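Local coordinates for IroE-like serine hydrolase (PDB 3GFF), which probably hydrolyses ester bonds, as a serine hydrolase of the esterase D family with an alpha/beta-hydrolase fold, at residues 167-172 / 199-204; 190-195 / 230-235; 120-125 / 157-162. One frame throughout, in Å; residues are numbered along the deposited sequence.

The three contacts sit in one alpha/beta-hydrolase domain built round a central mixed sheet, in which strands 164-168, 195-201 and 235-241 lie side by side. Contact 3 comes first in sequence and joins helix 114-132 to the loop between helix 146-156 and strand 164-168. Contacts 1 and 2 alternate: both use strand 195-201, contact 1 at its C-terminal end, contact 2 at its start. Centre to centre, they lie about 21 Å apart, and contact 3 is about 23 Å from contact 1 and 19 Å from contact 2. Lys195 NZ of contact 2 makes a probable hydrogen bond to Phe162 O of contact 3, whereas contact 1 holds Asp169, probably the acid of a Ser-His-Asp triad.

Contact 1: residues 167-172 / 199-204; sequences ALDTSL and MAIANN. With IMD (imidazole), chain D.
Asp169 reaches across to Ala202 near the C-terminal ends of the parallel strands 164-168 and 195-201. Its CB leads to CG, which lies 3.8 Å from the methyl CB of Ala202, and there the carboxylate divides. OD1 takes the backbone N-H of Ala202 in a bond of 3.0 Å that is nearly straight at the hydrogen (171°), although the N-H comes from above the carboxylate plane. The same oxygen accepts from a water that also donates to Ala202 O, so Ala202 is tied to the acid both directly and through water. OD2 passes beside Ala202 CB, accepts from a second water held by Asn204 N, and is hydrogen-bonded to His247 ND1 and His216 NE2. A small alanine suits position 202, since its methyl lies against both carboxylate oxygens.

Behind the acid the strands pair in register. Ala200 N donates to Ala167 O at 3.0 Å, and Asp169 N donates to Ala200 O at 2.9 Å. On one face of the sheet Leu168 CD2 rests on Ala200 CB, 3.6 Å away. On the other face Ala167 CB and selenomethionine Met199 CG are more loosely placed, at 4.5 Å. Beyond the strand, Ser171 OG accepts from N1 of an imidazole, probably from the crystallisation liquor, at 3.2 Å, and is also hydrogen-bonded to Ser145 OG. The two strands and helix 178-189 make a beta-alpha-beta unit, and an acid at the C-terminal end of one strand, joined to His247 with Ser145 near by, is consistent with the Ser-His-Asp catalytic triad of an alpha/beta-hydrolase.

Contact 2: residues 190-195 / 230-235; sequences GDFKQK and LAPKGL
The Phe192 ring meets Pro232 at its edge: Pro232 CB lies in the ring plane, 3.8 Å from CE2, and Lys233 O also sits at the edge, near that plane. Over one face, offset toward the rim, sits Gly190 O, 4.3 Å above the plane, while Leu235 CB approaches CD2 obliquely at 3.7 Å. Arg186 makes a cation-pi contact with the ring, and Leu155 of helix 146-156 also packs on it. With chi1 at -68° Phe192 CG stands anti to the carbonyl carbon, on the side of the backbone N, and the side chain runs alongside that of Leu235, pointing the same way. A large flat hydrocarbon suits this place because it can take the proline at its rim and a guanidinium as a cation-pi partner.

Both segments are connections of the alpha/beta fold, each leading from a helix into a parallel strand, from 178-189 to 195-201 and from 215-230 to 235-241. The pairing of the two strands begins here. Phe192 N donates to Lys233 O at 2.9 Å, and Lys195 N donates to Gly234 O at 2.8 Å, with the N-H nearly along the C=O axis. Between these bonds Gly234 CA makes a C-H...O contact of 3.3 Å with Phe192 O. Pro232 to Leu235 form a type II beta turn, in which Gly234 has positive phi; a side chain here would run into Phe192 O, so glycine fits. Gly190, also with positive phi, is the first residue beyond helix 178-189.

Nearer the surface, one water accepts from both Asp191 N and Lys233 N, linking the two backbones. Lys195 packs its CB against Leu235 CD1 at 3.8 Å, while its NZ carries on to Phe162 O, and Gln194 NE2 bonds to Glu289 O.

Contact 3: residues 120-125 / 157-162; sequences FIEKEL and TDRPLF
Glu122 and Arg159 cross at a slant, the carboxylate and guanidinium planes turned 32° apart. The glutamate chain is extended beyond CG, with CD anti to CA (chi2 -166°), and this carries the carboxylate from helix 114-132 over to the loop. There its two oxygens take separate partners. OE1 receives Arg159 NH1 at 2.9 Å, making a salt bridge; it uses its anti lone pair and lies in the guanidinium plane of Arg159. OE2 is met by the backbone N-H of Leu161, 3.1 Å away, nearly along the C-O bond. The long side chain lets one carboxylate meet both a charge and a main-chain amide. An alanine at Glu122 would probably leave Leu161 N without this acceptor and Arg159 with one fewer carboxylate partner, letting the loop shift against the helix.

The loop follows helix 146-156, which ends in a Schellman motif with Asp158, of positive phi, as its C-prime residue, and it leads into strand 164-168. In this alpha/beta fold the contact thus joins one helix to the connection leaving another. Arg159 is steadied from several sides: NE donates to Thr157 OG1 at 3.0 Å, NH1 also forms a salt bridge with Asp119, and NH2 bonds to Gly115 O.

Next to the polar pair, the side chains of Glu122 and Leu161 slide past each other in opposite directions, Leu161 CB lying 3.9 Å from Glu122 CG. Ile121 crosses Leu161 at about a right angle, its CG2 tightly packed against CD2 at 3.5 Å, and meets Phe162 in the same crosswise manner, CG2 to CZ 3.8 Å. Leu161 CD2 also lies over one face of the Phe162 ring, offset toward the rim, and the branched isoleucine fits by turning a single methyl to both neighbours.

Contact 1: residues 167-172 / 199-204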
# COMPACT_ATOMS: atom_id res chain seq x y z
N ALA A 167 0.88 -16.41 -0.98
CA ALA A 167 2.32 -16.77 -1.00
C ALA A 167 3.05 -15.68 -1.79
O ALA A 167 2.95 -15.61 -2.99
CB ALA A 167 2.52 -18.14 -1.62
N LEU A 168 3.74 -14.80 -1.07
CA LEU A 168 4.37 -13.60 -1.65
C LEU A 168 5.89 -13.79 -1.83
O LEU A 168 6.67 -13.72 -0.89
CB LEU A 168 4.04 -12.38 -0.77
CG LEU A 168 2.55 -12.22 -0.39
CD1 LEU A 168 2.29 -11.00 0.57
CD2 LEU A 168 1.69 -12.17 -1.66
N ASP A 169 6.25 -14.05 -3.06
CA ASP A 169 7.62 -14.30 -3.52
C ASP A 169 8.25 -15.40 -2.71
O ASP A 169 9.30 -15.25 -2.13
CB ASP A 169 8.45 -13.04 -3.49
CG ASP A 169 9.41 -12.98 -4.65
OD1 ASP A 169 9.01 -13.44 -5.75
OD2 ASP A 169 10.52 -12.46 -4.48
N THR A 170 7.56 -16.53 -2.69
CA THR A 170 7.97 -17.72 -1.92
C THR A 170 9.42 -18.13 -2.21
O THR A 170 9.83 -18.16 -3.38
CB THR A 170 7.07 -18.89 -2.29
OG1 THR A 170 5.70 -18.50 -2.07
CG2 THR A 170 7.39 -20.18 -1.45
N SER A 171 10.17 -18.42 -1.15
CA SER A 171 11.57 -18.86 -1.26
C SER A 171 11.63 -20.37 -1.64
O SER A 171 12.13 -21.20 -0.87
CB SER A 171 12.27 -18.61 0.08
OG SER A 171 12.18 -17.24 0.50
N LEU A 172 11.11 -20.71 -2.82
CA LEU A 172 11.09 -22.08 -3.33
C LEU A 172 12.50 -22.63 -3.57
O LEU A 172 12.68 -23.84 -3.69
CB LEU A 172 10.26 -22.18 -4.64
CG LEU A 172 8.74 -21.91 -4.56
CD1 LEU A 172 8.04 -21.98 -5.97
CD2 LEU A 172 8.10 -22.93 -3.65
N MSE A 199 -0.31 -16.39 -5.76
CA MSE A 199 1.15 -16.19 -5.74
C MSE A 199 1.54 -14.82 -6.30
O MSE A 199 1.09 -14.43 -7.39
CB MSE A 199 1.88 -17.26 -6.57
CG MSE A 199 1.83 -18.64 -5.99
SE MSE A 199 2.60 -19.96 -7.16
CE MSE A 199 4.42 -19.23 -7.31
N ALA A 200 2.38 -14.10 -5.56
CA ALA A 200 2.96 -12.84 -6.06
C ALA A 200 4.36 -13.26 -6.46
O ALA A 200 5.00 -14.01 -5.71
CB ALA A 200 3.04 -11.74 -4.96
N ILE A 201 4.82 -12.80 -7.61
CA ILE A 201 6.13 -13.17 -8.11
C ILE A 201 6.86 -11.89 -8.51
O ILE A 201 6.45 -11.21 -9.45
CB ILE A 201 6.05 -14.14 -9.34
CG1 ILE A 201 5.20 -15.36 -9.01
CG2 ILE A 201 7.48 -14.56 -9.79
CD1 ILE A 201 4.88 -16.31 -10.21
N ALA A 202 7.94 -11.57 -7.78
CA ALA A 202 8.72 -10.36 -8.02
C ALA A 202 9.87 -10.62 -9.03
O ALA A 202 9.98 -11.70 -9.57
CB ALA A 202 9.26 -9.79 -6.69
N ASN A 203 10.71 -9.60 -9.25
CA ASN A 203 11.83 -9.65 -10.19
C ASN A 203 13.17 -9.31 -9.48
O ASN A 203 13.86 -8.36 -9.86
CB ASN A 203 11.53 -8.67 -11.33
CG ASN A 203 12.52 -8.79 -12.51
OD1 ASN A 203 13.14 -9.82 -12.69
ND2 ASN A 203 12.66 -7.73 -13.28
N ASN A 204 13.52 -10.06 -8.43
CA ASN A 204 14.75 -9.77 -7.64
C ASN A 204 15.99 -10.16 -8.47
O ASN A 204 16.02 -11.27 -9.03
CB ASN A 204 14.75 -10.56 -6.34
CG ASN A 204 15.67 -9.96 -5.28
OD1 ASN A 204 15.45 -8.84 -4.84
ND2 ASN A 204 16.64 -10.73 -4.82
N1 IMD D . 14.84 -15.48 0.01
C2 IMD D . 14.92 -14.98 -1.25
N3 IMD D . 15.80 -13.94 -1.26
C4 IMD D . 16.26 -13.77 0.01
C5 IMD D . 15.65 -14.75 0.81
O HOH W 1 10.57 -13.97 -7.94
O HOH W 2 11.85 -12.19 -6.69

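Contact 2: residues 190-195 / 230-235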
# COMPACT_ATOMS: atom_id res chain seq x y z
N GLY A 190 -3.44 -33.36 -6.67
CA GLY A 190 -4.60 -32.47 -6.68
C GLY A 190 -5.75 -32.77 -5.75
O GLY A 190 -5.53 -33.09 -4.59
N ASP A 191 -6.97 -32.67 -6.27
CA ASP A 191 -8.20 -32.84 -5.49
C ASP A 191 -8.15 -32.08 -4.19
O ASP A 191 -8.38 -32.63 -3.12
CB ASP A 191 -8.54 -34.33 -5.27
CG ASP A 191 -8.88 -35.03 -6.55
OD1 ASP A 191 -9.30 -34.33 -7.49
OD2 ASP A 191 -8.72 -36.28 -6.63
N PHE A 192 -7.86 -30.79 -4.27
CA PHE A 192 -7.85 -29.97 -3.05
C PHE A 192 -9.27 -29.79 -2.52
O PHE A 192 -10.23 -29.82 -3.27
CB PHE A 192 -7.20 -28.62 -3.33
CG PHE A 192 -5.75 -28.73 -3.60
CD1 PHE A 192 -4.85 -28.76 -2.56
CD2 PHE A 192 -5.29 -28.84 -4.89
CE1 PHE A 192 -3.49 -28.85 -2.80
CE2 PHE A 192 -3.93 -28.95 -5.15
CZ PHE A 192 -3.03 -28.95 -4.09
N LYS A 193 -9.39 -29.59 -1.21
CA LYS A 193 -10.70 -29.46 -0.61
C LYS A 193 -11.15 -27.99 -0.54
O LYS A 193 -11.21 -27.37 0.53
CB LYS A 193 -10.74 -30.20 0.74
CG LYS A 193 -10.65 -31.74 0.56
CD LYS A 193 -11.12 -32.43 1.80
CE LYS A 193 -11.21 -33.94 1.68
NZ LYS A 193 -9.91 -34.58 1.61
N GLN A 194 -11.48 -27.47 -1.72
CA GLN A 194 -11.94 -26.08 -1.94
C GLN A 194 -10.97 -25.09 -1.32
O GLN A 194 -11.28 -24.36 -0.35
CB GLN A 194 -13.37 -25.87 -1.41
CG GLN A 194 -14.43 -26.72 -2.06
CD GLN A 194 -14.36 -26.71 -3.59
OE1 GLN A 194 -14.05 -27.74 -4.20
NE2 GLN A 194 -14.66 -25.58 -4.21
N LYS A 195 -9.77 -25.11 -1.88
CA LYS A 195 -8.71 -24.25 -1.43
C LYS A 195 -8.49 -23.13 -2.43
O LYS A 195 -9.01 -23.17 -3.55
CB LYS A 195 -7.44 -25.08 -1.23
CG LYS A 195 -7.62 -26.26 -0.27
CD LYS A 195 -7.81 -25.78 1.16
CE LYS A 195 -7.98 -26.92 2.12
NZ LYS A 195 -8.00 -26.43 3.51
N LEU A 230 -1.63 -27.55 -15.13
CA LEU A 230 -2.19 -28.73 -14.43
C LEU A 230 -3.60 -28.51 -13.92
O LEU A 230 -4.39 -29.46 -13.90
CB LEU A 230 -1.32 -29.20 -13.27
CG LEU A 230 -0.23 -30.22 -13.58
CD1 LEU A 230 0.62 -29.94 -14.86
CD2 LEU A 230 0.64 -30.32 -12.32
N ALA A 231 -3.91 -27.28 -13.51
CA ALA A 231 -5.26 -26.92 -13.04
C ALA A 231 -5.86 -27.95 -12.08
O ALA A 231 -6.93 -28.47 -12.35
CB ALA A 231 -6.20 -26.74 -14.26
N PRO A 232 -5.18 -28.23 -10.94
CA PRO A 232 -5.71 -29.23 -10.03
C PRO A 232 -7.15 -28.93 -9.63
O PRO A 232 -7.51 -27.77 -9.47
CB PRO A 232 -4.78 -29.13 -8.80
CG PRO A 232 -4.06 -27.87 -8.94
CD PRO A 232 -3.95 -27.60 -10.39
N LYS A 233 -7.95 -29.97 -9.50
CA LYS A 233 -9.35 -29.84 -9.05
C LYS A 233 -9.39 -29.34 -7.60
O LYS A 233 -8.50 -29.63 -6.81
CB LYS A 233 -10.11 -31.18 -9.19
CG LYS A 233 -10.27 -31.74 -10.64
CD LYS A 233 -10.88 -30.69 -11.58
CE LYS A 233 -11.60 -31.26 -12.79
NZ LYS A 233 -13.10 -31.57 -12.56
N GLY A 234 -10.36 -28.48 -7.31
CA GLY A 234 -10.56 -27.94 -5.99
C GLY A 234 -9.70 -26.80 -5.49
O GLY A 234 -9.79 -26.46 -4.32
N LEU A 235 -8.85 -26.25 -6.37
CA LEU A 235 -7.98 -25.14 -6.04
C LEU A 235 -8.20 -23.95 -6.98
O LEU A 235 -8.00 -24.07 -8.21
CB LEU A 235 -6.52 -25.54 -6.16
CG LEU A 235 -5.45 -24.49 -5.81
CD1 LEU A 235 -5.33 -24.22 -4.32
CD2 LEU A 235 -4.09 -24.94 -6.38
O HOH W 3 -6.83 -32.61 -9.28

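Contact 3: residues 120-125 / 157-162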
# COMPACT_ATOMS: atom_id res chain seq x y z
N PHE A 120 1.60 -25.64 15.99
CA PHE A 120 1.47 -24.54 16.97
C PHE A 120 0.27 -23.63 16.66
O PHE A 120 -0.49 -23.26 17.55
CB PHE A 120 2.76 -23.73 17.09
CG PHE A 120 2.54 -22.26 17.45
CD1 PHE A 120 2.12 -21.88 18.73
CD2 PHE A 120 2.76 -21.24 16.50
CE1 PHE A 120 1.91 -20.53 19.07
CE2 PHE A 120 2.51 -19.86 16.83
CZ PHE A 120 2.09 -19.53 18.12
N ILE A 121 0.10 -23.30 15.39
CA ILE A 121 -1.00 -22.45 14.96
C ILE A 121 -2.34 -23.17 15.16
O ILE A 121 -3.25 -22.62 15.77
CB ILE A 121 -0.83 -21.98 13.49
CG1 ILE A 121 0.39 -21.05 13.36
CG2 ILE A 121 -2.15 -21.29 12.96
CD1 ILE A 121 0.75 -20.69 11.93
N GLU A 122 -2.44 -24.41 14.71
CA GLU A 122 -3.71 -25.13 14.79
C GLU A 122 -4.08 -25.65 16.15
O GLU A 122 -5.27 -25.69 16.47
CB GLU A 122 -3.73 -26.31 13.80
CG GLU A 122 -3.71 -25.84 12.36
CD GLU A 122 -4.06 -26.91 11.37
OE1 GLU A 122 -3.21 -27.76 11.04
OE2 GLU A 122 -5.18 -26.86 10.86
N LYS A 123 -3.08 -26.07 16.92
CA LYS A 123 -3.33 -26.70 18.18
C LYS A 123 -3.32 -25.72 19.35
O LYS A 123 -3.99 -25.96 20.33
CB LYS A 123 -2.35 -27.87 18.41
CG LYS A 123 -2.43 -28.96 17.34
CD LYS A 123 -3.72 -29.76 17.41
CE LYS A 123 -3.65 -31.03 16.49
NZ LYS A 123 -4.90 -31.88 16.56
N GLU A 124 -2.61 -24.60 19.21
CA GLU A 124 -2.52 -23.62 20.29
C GLU A 124 -2.98 -22.22 19.91
O GLU A 124 -3.96 -21.72 20.48
CB GLU A 124 -1.10 -23.58 20.80
CG GLU A 124 -0.60 -24.92 21.32
CD GLU A 124 0.87 -24.95 21.68
OE1 GLU A 124 1.68 -24.27 21.03
OE2 GLU A 124 1.24 -25.68 22.60
N LEU A 125 -2.34 -21.58 18.94
CA LEU A 125 -2.70 -20.20 18.61
C LEU A 125 -4.17 -20.01 18.12
O LEU A 125 -4.93 -19.25 18.73
CB LEU A 125 -1.69 -19.58 17.66
CG LEU A 125 -1.87 -18.06 17.36
CD1 LEU A 125 -1.70 -17.19 18.59
CD2 LEU A 125 -0.91 -17.60 16.25
N THR A 157 0.25 -30.16 3.07
CA THR A 157 -0.14 -31.14 4.09
C THR A 157 -1.63 -31.08 4.53
O THR A 157 -1.99 -31.56 5.61
CB THR A 157 0.80 -31.01 5.29
OG1 THR A 157 0.69 -29.69 5.85
CG2 THR A 157 2.23 -31.22 4.83
N ASP A 158 -2.46 -30.47 3.69
CA ASP A 158 -3.91 -30.39 3.86
C ASP A 158 -4.41 -29.86 5.20
O ASP A 158 -5.42 -30.31 5.70
CB ASP A 158 -4.50 -31.76 3.53
CG ASP A 158 -4.06 -32.24 2.15
OD1 ASP A 158 -3.41 -31.44 1.45
OD2 ASP A 158 -4.33 -33.39 1.76
N ARG A 159 -3.72 -28.86 5.76
CA ARG A 159 -4.11 -28.34 7.07
C ARG A 159 -5.51 -27.79 6.94
O ARG A 159 -5.76 -26.96 6.07
CB ARG A 159 -3.15 -27.24 7.58
CG ARG A 159 -1.70 -27.67 7.65
CD ARG A 159 -1.55 -29.04 8.31
NE ARG A 159 -0.17 -29.30 8.71
CZ ARG A 159 0.34 -29.05 9.93
NH1 ARG A 159 -0.40 -28.54 10.89
NH2 ARG A 159 1.60 -29.35 10.18
N PRO A 160 -6.44 -28.28 7.79
CA PRO A 160 -7.86 -27.88 7.71
C PRO A 160 -8.26 -26.47 8.15
O PRO A 160 -9.31 -26.00 7.75
CB PRO A 160 -8.56 -28.98 8.53
CG PRO A 160 -7.55 -29.46 9.47
CD PRO A 160 -6.22 -29.33 8.81
N LEU A 161 -7.42 -25.80 8.95
CA LEU A 161 -7.69 -24.48 9.47
C LEU A 161 -7.87 -23.38 8.40
O LEU A 161 -8.76 -22.52 8.53
CB LEU A 161 -6.52 -24.03 10.37
CG LEU A 161 -6.58 -22.64 11.00
CD1 LEU A 161 -7.79 -22.53 11.97
CD2 LEU A 161 -5.28 -22.24 11.74
N PHE A 162 -6.99 -23.40 7.39
CA PHE A 162 -6.95 -22.32 6.40
C PHE A 162 -7.66 -22.68 5.09
O PHE A 162 -7.49 -23.77 4.60
CB PHE A 162 -5.50 -21.95 6.04
CG PHE A 162 -4.64 -21.53 7.19
CD1 PHE A 162 -4.81 -20.30 7.78
CD2 PHE A 162 -3.61 -22.34 7.65
CE1 PHE A 162 -3.98 -19.88 8.84
CE2 PHE A 162 -2.78 -21.93 8.71
CZ PHE A 162 -2.98 -20.70 9.30